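Local structure of BepE protein (Bartonella henselae str. Houston-1, 4YK3) at residues A36-V41 with V54-M59; D71-V76 with Q111-Y116. The protein is a Bartonella effector exported by a type IV secretion system, and this chain is its BID domain, whose family probably serves as part of the signal for that export. One frame throughout, in Å; residues are numbered along the deposited sequence.

Interaction 1: residues A36-V41 with V54-M59; sequences AYQQEV and VLKEKM
Gln38 faces Met59 and Val41 faces Leu55 across two stretches of backbone that run in opposite directions, with CA atoms 7.5 Å apart in the first pair and 7.8 Å in the second. Met59 supplies most of the 54-59 side of the contact. It meets Val41 tip to tip: the thioether SD comes within 3.5 Å of Val41 CG1, the branch that stands anti to the backbone N. The chain of Met59 then bends at its last torsion (chi3 -68°), which brings CE across the side chain of Gln38 at about a right angle, 3.7 Å from Gln38 NE2. This is antiparallel helix packing within the BID domain, a four-helix bundle topped with a hook, and Met42 and Cys45 of helix 32-49 extend the apolar surface against Met59 and Leu55. Leu55 CD1 reaches the same Val41 CG1 at 4.1 Å. The polar margin is joined by water: Gln38 NE2 donates to it over 3.0 Å, and the water donates in turn to Lys56 O at 2.7 Å. Gln38 OE1 accepts a bent bond (136°) from Gln39 NE2, in the carbonyl plane but tilted from the Gln39 amide plane, so both amide ends have a partner.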
# COMPACT_ATOMS: atom_id res chain seq x y z
N ALA A 36 3.00 -9.32 -1.04
CA ALA A 36 1.85 -9.70 -0.22
C ALA A 36 1.08 -8.47 0.27
O ALA A 36 -0.15 -8.42 0.20
CB ALA A 36 2.30 -10.56 0.96
N TYR A 37 1.81 -7.48 0.78
CA TYR A 37 1.16 -6.26 1.25
C TYR A 37 0.56 -5.44 0.11
O TYR A 37 -0.50 -4.85 0.26
CB TYR A 37 2.15 -5.39 2.03
CG TYR A 37 2.31 -5.83 3.48
CD1 TYR A 37 1.22 -5.84 4.33
CD2 TYR A 37 3.54 -6.24 3.98
CE1 TYR A 37 1.33 -6.24 5.64
CE2 TYR A 37 3.66 -6.64 5.32
CZ TYR A 37 2.55 -6.64 6.13
OH TYR A 37 2.64 -7.04 7.44
N GLN A 38 1.24 -5.41 -1.03
CA GLN A 38 0.73 -4.74 -2.21
C GLN A 38 -0.65 -5.29 -2.57
O GLN A 38 -1.62 -4.53 -2.71
CB GLN A 38 1.69 -4.90 -3.39
CG GLN A 38 1.43 -3.97 -4.57
CD GLN A 38 0.41 -4.51 -5.53
OE1 GLN A 38 0.03 -5.68 -5.44
NE2 GLN A 38 -0.04 -3.68 -6.47
N GLN A 39 -0.73 -6.61 -2.69
CA GLN A 39 -2.01 -7.28 -2.94
C GLN A 39 -3.05 -6.98 -1.86
O GLN A 39 -4.24 -6.85 -2.15
CB GLN A 39 -1.81 -8.78 -3.05
CG GLN A 39 -1.10 -9.20 -4.32
CD GLN A 39 -1.85 -8.76 -5.56
OE1 GLN A 39 -2.89 -9.32 -5.91
NE2 GLN A 39 -1.32 -7.74 -6.24
N GLU A 40 -2.59 -6.86 -0.62
CA GLU A 40 -3.47 -6.53 0.51
C GLU A 40 -4.05 -5.13 0.39
O GLU A 40 -5.24 -4.90 0.61
CB GLU A 40 -2.69 -6.66 1.82
CG GLU A 40 -3.57 -6.77 3.03
CD GLU A 40 -4.19 -8.14 3.17
OE1 GLU A 40 -3.64 -9.09 2.57
OE2 GLU A 40 -5.22 -8.27 3.87
N VAL A 41 -3.18 -4.17 0.06
CA VAL A 41 -3.61 -2.80 -0.17
C VAL A 41 -4.68 -2.77 -1.28
O VAL A 41 -5.69 -2.10 -1.13
CB VAL A 41 -2.41 -1.90 -0.52
CG1 VAL A 41 -2.86 -0.54 -1.06
CG2 VAL A 41 -1.52 -1.72 0.71
N VAL A 54 -6.68 2.09 -7.12
CA VAL A 54 -6.57 3.50 -6.78
C VAL A 54 -5.17 3.88 -6.27
O VAL A 54 -4.67 4.96 -6.57
CB VAL A 54 -7.66 3.86 -5.76
CG1 VAL A 54 -7.38 5.16 -5.16
CG2 VAL A 54 -9.00 3.89 -6.45
N LEU A 55 -4.53 2.98 -5.53
CA LEU A 55 -3.20 3.28 -5.02
C LEU A 55 -2.08 2.56 -5.77
O LEU A 55 -0.91 2.58 -5.34
CB LEU A 55 -3.14 2.92 -3.53
CG LEU A 55 -3.88 3.89 -2.61
CD1 LEU A 55 -3.73 3.46 -1.16
CD2 LEU A 55 -3.33 5.30 -2.80
N LYS A 56 -2.40 1.91 -6.88
CA LYS A 56 -1.39 1.10 -7.55
C LYS A 56 -0.18 1.90 -8.01
O LYS A 56 0.98 1.52 -7.75
CB LYS A 56 -2.00 0.37 -8.74
CG LYS A 56 -2.78 -0.87 -8.34
CD LYS A 56 -3.05 -1.71 -9.57
CE LYS A 56 -1.77 -1.96 -10.30
NZ LYS A 56 -1.95 -2.96 -11.40
N GLU A 57 -0.45 3.02 -8.67
CA GLU A 57 0.60 3.90 -9.16
C GLU A 57 1.50 4.42 -8.03
O GLU A 57 2.73 4.37 -8.13
CB GLU A 57 -0.03 5.07 -9.91
CG GLU A 57 0.95 5.99 -10.62
CD GLU A 57 0.26 6.89 -11.63
OE1 GLU A 57 -0.62 7.68 -11.23
OE2 GLU A 57 0.58 6.78 -12.83
N LYS A 58 0.89 4.89 -6.95
CA LYS A 58 1.65 5.44 -5.84
C LYS A 58 2.47 4.36 -5.13
O LYS A 58 3.54 4.66 -4.61
CB LYS A 58 0.72 6.14 -4.84
CG LYS A 58 0.17 7.47 -5.35
CD LYS A 58 -0.04 8.48 -4.23
CE LYS A 58 -0.54 9.81 -4.77
NZ LYS A 58 -0.56 10.88 -3.73
N MET A 59 1.98 3.13 -5.10
CA MET A 59 2.75 2.06 -4.49
C MET A 59 3.98 1.75 -5.34
O MET A 59 5.04 1.43 -4.80
CB MET A 59 1.89 0.81 -4.29
CG MET A 59 1.01 0.88 -3.04
SD MET A 59 0.28 -0.72 -2.67
CE MET A 59 -0.85 -0.94 -4.08
O HOH W 1 1.43 -1.11 -7.20

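Interaction 2: residues D71-V76 with Q111-Y116; sequences DLSRQV and QALDGY
Leu113 sets the apolar part of this contact, pointing its side chain from helix 97-129 at the surface formed by Leu72 and Val76. The helix axes of the two segments are nearly antiparallel, at 172°, and approach to 9.3 Å. Chi1 of -167° puts CG of Leu113 anti to its backbone N; from there the two methyls go to different neighbours. CD2 presses on the branch point of Val76, 3.5 Å from Val76 CB, and is also near both of that valine's methyls. CD1 meets Leu72 CD2 at 4.0 Å, the two leucine side chains crossing at about a right angle. Val83 from the loop after helix 69-78, Leu55 from just before helix 56-64, and Leu109 of helix 97-129 add to the apolar cover of Val76.

Polar contacts lie at the more exposed margin, where the backbones come nearest, at Ser73 and Asp114, with CA atoms 6.0 Å apart. Ser73 OG stands 2.5 Å from Asp114 OD1. A water lies 2.7 Å from Asp114 OD1 and 3.1 Å from Ser73 O and is placed to donate to either, but it has more acceptors around it than protons. Asp114 OD1 is thus approached by both the hydroxyl and the water, while the leucine and valine contacts remain buried further in.

A buried apolar seam with a polar, hydrated edge between two antiparallel helices is the usual build of a helical bundle, here the four-helix bundle of the BID domain.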
# COMPACT_ATOMS: atom_id res chain seq x y z
N ASP A 71 4.82 9.27 3.75
CA ASP A 71 3.88 10.27 3.29
C ASP A 71 2.61 9.62 2.75
O ASP A 71 1.51 10.01 3.12
CB ASP A 71 4.51 11.14 2.21
CG ASP A 71 5.58 12.05 2.77
OD1 ASP A 71 5.42 12.49 3.93
OD2 ASP A 71 6.57 12.32 2.06
N LEU A 72 2.77 8.62 1.89
CA LEU A 72 1.63 7.92 1.32
C LEU A 72 0.76 7.34 2.45
O LEU A 72 -0.46 7.45 2.44
CB LEU A 72 2.09 6.82 0.38
CG LEU A 72 0.97 5.89 -0.09
CD1 LEU A 72 -0.10 6.70 -0.83
CD2 LEU A 72 1.55 4.78 -0.96
N SER A 73 1.41 6.76 3.44
CA SER A 73 0.69 6.20 4.57
C SER A 73 -0.14 7.24 5.32
O SER A 73 -1.31 7.01 5.63
CB SER A 73 1.66 5.52 5.52
OG SER A 73 1.11 4.31 5.99
N ARG A 74 0.46 8.39 5.62
CA ARG A 74 -0.24 9.40 6.38
C ARG A 74 -1.39 9.98 5.55
O ARG A 74 -2.49 10.17 6.07
CB ARG A 74 0.71 10.51 6.84
N GLN A 75 -1.15 10.21 4.27
CA GLN A 75 -2.18 10.82 3.43
C GLN A 75 -3.45 9.96 3.44
O GLN A 75 -4.56 10.47 3.61
CB GLN A 75 -1.69 11.02 1.99
CG GLN A 75 -2.81 11.55 1.07
CD GLN A 75 -2.41 11.66 -0.40
OE1 GLN A 75 -1.31 11.28 -0.79
NE2 GLN A 75 -3.33 12.17 -1.23
N VAL A 76 -3.28 8.65 3.28
CA VAL A 76 -4.46 7.80 3.23
C VAL A 76 -5.10 7.72 4.60
O VAL A 76 -6.32 7.74 4.70
CB VAL A 76 -4.11 6.42 2.69
CG1 VAL A 76 -5.25 5.42 2.92
CG2 VAL A 76 -3.80 6.52 1.21
N GLN A 111 -3.65 -0.28 7.94
CA GLN A 111 -2.71 -1.32 8.36
C GLN A 111 -1.98 -1.92 7.18
O GLN A 111 -0.78 -2.08 7.23
CB GLN A 111 -3.42 -2.45 9.10
CG GLN A 111 -4.05 -2.10 10.42
CD GLN A 111 -4.58 -3.35 11.12
OE1 GLN A 111 -5.72 -3.38 11.57
NE2 GLN A 111 -3.75 -4.39 11.17
N ALA A 112 -2.72 -2.30 6.14
CA ALA A 112 -2.12 -2.93 4.98
C ALA A 112 -1.11 -1.99 4.34
O ALA A 112 -0.03 -2.41 3.93
CB ALA A 112 -3.17 -3.32 3.98
N LEU A 113 -1.44 -0.70 4.32
CA LEU A 113 -0.58 0.31 3.71
C LEU A 113 0.66 0.60 4.54
O LEU A 113 1.75 0.76 3.99
CB LEU A 113 -1.37 1.60 3.50
CG LEU A 113 -0.73 2.66 2.60
CD1 LEU A 113 -0.40 2.10 1.23
CD2 LEU A 113 -1.71 3.83 2.45
N ASP A 114 0.48 0.69 5.86
CA ASP A 114 1.59 0.75 6.79
C ASP A 114 2.52 -0.44 6.61
O ASP A 114 3.73 -0.30 6.58
CB ASP A 114 1.09 0.78 8.24
CG ASP A 114 0.58 2.13 8.64
OD1 ASP A 114 0.12 2.86 7.75
OD2 ASP A 114 0.61 2.45 9.85
N GLY A 115 1.92 -1.63 6.50
CA GLY A 115 2.66 -2.85 6.25
C GLY A 115 3.45 -2.79 4.95
O GLY A 115 4.63 -3.14 4.92
N TYR A 116 2.80 -2.33 3.88
CA TYR A 116 3.47 -2.18 2.59
C TYR A 116 4.68 -1.24 2.67
O TYR A 116 5.78 -1.59 2.24
CB TYR A 116 2.50 -1.66 1.51
CG TYR A 116 3.21 -1.43 0.19
CD1 TYR A 116 3.51 -2.50 -0.65
CD2 TYR A 116 3.59 -0.15 -0.20
CE1 TYR A 116 4.17 -2.29 -1.87
CE2 TYR A 116 4.26 0.06 -1.40
CZ TYR A 116 4.55 -1.00 -2.23
OH TYR A 116 5.20 -0.78 -3.41
O HOH W 2 -1.95 4.21 6.68

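Overall arrangement
Along the chain from the N terminus, helix 32-49 leads through a short connection into helix 56-64, and interaction 1 closes the loop around it. Helix 69-78 follows, then loops carrying the small two-stranded sheet 90-91 and 94-95, before helix 97-129 comes back alongside; interaction 2 closes this longer excursion. The two loops are in series, neither nesting nor crossing, yet their contacts meet in the interior with centres about 10 Å apart. Tyr116 OH probably hydrogen-bonds Met59 O, and Tyr37 packs on Tyr116. Leu55 also touches Leu72. Together the contacts tie helices 32-49, 56-64, 69-78 and 97-129 into one packed body.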